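PDB 1JM1: rieske iron-sulfur protein soxF from Sulfolobus acidocaldarius, which carries a Rieske-type [2Fe-2S] cluster in its soluble domain and probably passes electrons along the respiratory chain. Local coordinates for residues Gly6-Pro11 against Ala164-Asn168. Residue numbers count along the deposited sequence, not the author numbering.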
loop_
_atom_site.group_PDB
_atom_site.type_symbol
_atom_site.label_atom_id
_atom_site.label_comp_id
_atom_site.label_asym_id
_atom_site.label_seq_id
_atom_site.Cartn_x
_atom_site.Cartn_y
_atom_site.Cartn_z
ATOM N N GLY A 6 -10.428 7.289 -12.164
ATOM C CA GLY A 6 -9.064 6.921 -11.952
ATOM C C GLY A 6 -8.406 6.349 -13.165
ATOM O O GLY A 6 -8.750 6.714 -14.317
ATOM N N LEU A 7 -7.412 5.463 -13.027
ATOM C CA LEU A 7 -6.748 4.850 -14.154
ATOM C C LEU A 7 -7.440 3.571 -14.552
ATOM O O LEU A 7 -7.805 2.747 -13.736
ATOM C CB LEU A 7 -5.325 4.513 -13.787
ATOM C CG LEU A 7 -4.383 5.646 -13.373
ATOM C CD1 LEU A 7 -3.080 5.094 -12.815
ATOM C CD2 LEU A 7 -4.267 6.599 -14.592
ATOM N N ALA A 8 -7.605 3.429 -15.886
ATOM C CA ALA A 8 -7.961 2.149 -16.498
ATOM C C ALA A 8 -9.203 1.553 -15.825
ATOM O O ALA A 8 -9.278 0.352 -15.606
ATOM C CB ALA A 8 -6.833 1.198 -16.534
ATOM N N GLY A 9 -10.217 2.364 -15.566
ATOM C CA GLY A 9 -11.504 1.910 -15.089
ATOM C C GLY A 9 -11.692 1.962 -13.546
ATOM O O GLY A 9 -12.797 1.710 -13.083
ATOM N N PHE A 10 -10.635 2.237 -12.812
ATOM C CA PHE A 10 -10.705 2.402 -11.384
ATOM C C PHE A 10 -11.349 3.716 -11.019
ATOM O O PHE A 10 -11.296 4.676 -11.809
ATOM C CB PHE A 10 -9.343 2.370 -10.752
ATOM C CG PHE A 10 -8.774 0.994 -10.464
ATOM C CD1 PHE A 10 -8.207 0.205 -11.424
ATOM C CD2 PHE A 10 -8.800 0.509 -9.163
ATOM C CE1 PHE A 10 -7.666 -0.998 -11.140
ATOM C CE2 PHE A 10 -8.213 -0.729 -8.876
ATOM C CZ PHE A 10 -7.646 -1.479 -9.862
ATOM N N PRO A 11 -11.901 3.837 -9.815
ATOM C CA PRO A 11 -12.370 5.139 -9.291
ATOM C C PRO A 11 -11.210 5.987 -8.867
ATOM O O PRO A 11 -10.105 5.512 -8.561
ATOM C CB PRO A 11 -13.216 4.730 -8.106
ATOM C CG PRO A 11 -12.664 3.415 -7.638
ATOM C CD PRO A 11 -12.095 2.749 -8.829
ATOM N N ALA A 164 -6.270 7.924 -4.494
ATOM C CA ALA A 164 -5.979 6.598 -4.999
ATOM C C ALA A 164 -6.681 6.448 -6.348
ATOM O O ALA A 164 -7.846 6.788 -6.471
ATOM C CB ALA A 164 -6.479 5.538 -4.012
ATOM N N VAL A 165 -5.933 5.968 -7.337
ATOM C CA VAL A 165 -6.423 5.927 -8.734
ATOM C C VAL A 165 -6.254 4.594 -9.419
ATOM O O VAL A 165 -6.735 4.434 -10.546
ATOM C CB VAL A 165 -5.798 7.069 -9.566
ATOM C CG1 VAL A 165 -6.199 8.413 -8.982
ATOM C CG2 VAL A 165 -4.285 6.922 -9.694
ATOM N N GLY A 166 -5.567 3.625 -8.815
ATOM C CA GLY A 166 -5.490 2.308 -9.406
ATOM C C GLY A 166 -4.640 1.399 -8.532
ATOM O O GLY A 166 -4.239 1.777 -7.454
ATOM N N THR A 167 -4.379 0.187 -9.039
ATOM C CA THR A 167 -3.411 -0.711 -8.426
ATOM C C THR A 167 -2.560 -1.306 -9.517
ATOM O O THR A 167 -2.970 -1.353 -10.678
ATOM C CB THR A 167 -4.044 -1.820 -7.562
ATOM O OG1 THR A 167 -4.730 -2.757 -8.392
ATOM C CG2 THR A 167 -5.019 -1.248 -6.545
ATOM N N ASN A 168 -1.379 -1.803 -9.155
ATOM C CA ASN A 168 -0.511 -2.441 -10.132
ATOM C C ASN A 168 -0.795 -3.918 -10.307
ATOM O O ASN A 168 -0.235 -4.554 -11.213
ATOM C CB ASN A 168 0.969 -2.243 -9.826
ATOM C CG ASN A 168 1.434 -2.932 -8.551
ATOM O OD1 ASN A 168 0.590 -3.363 -7.735
ATOM N ND2 ASN A 168 2.735 -3.004 -8.353
#
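Ala-164 faces the loop through its backbone: its O stands 3.3 Å from Pro-11 O, a proximity of two acceptors with no bond between them. Pro-11 O is hydrogen-bonded to the hydroxyl of Tyr-37, and Ala-164 pairs through its backbone with Tyr-13 of strand 13-17. Val-165 supplies the one hydrogen bond between the segments. Its O accepts from Leu-7 N at 2.8 Å, and the N-H...O angle of 168° makes the bond nearly linear; Leu-7 CD1 and Val-165 CG2 add an apolar touch at 3.8 Å. Gly-6 is held close to this residue, the two CA atoms lying 4.3 Å apart, and an ideal CB on Gly-6 would clash with Val-165 O (2.7 Å) and also with Pro-11 O of its own loop (2.5 Å), so neither the fold of the loop nor the approach leaves room for a side chain. Gly-166 lies over a face of the Phe-10 ring, its CA 3.8 Å from the centroid and 16° off the normal, a CH-pi contact. Farther on, Phe-10 CZ comes within 3.5 Å of Thr-167 OG1, a hydroxyl hydrogen-bonded to Ala-169 O. The loop presents this ring by turning back on itself: Leu-7 to Phe-10 form a type I' turn, with Phe-10 N to Leu-7 O at 3.0 Å and Gly-6 N to Phe-10 O at 2.8 Å. On strand 161-167, Val-165 and Gly-166 both face Ile-152 of strand 151-155, so the N-terminal loop, with its type I' turn, packs against a classic beta bulge in the three-stranded antiparallel sheet, away from the cluster.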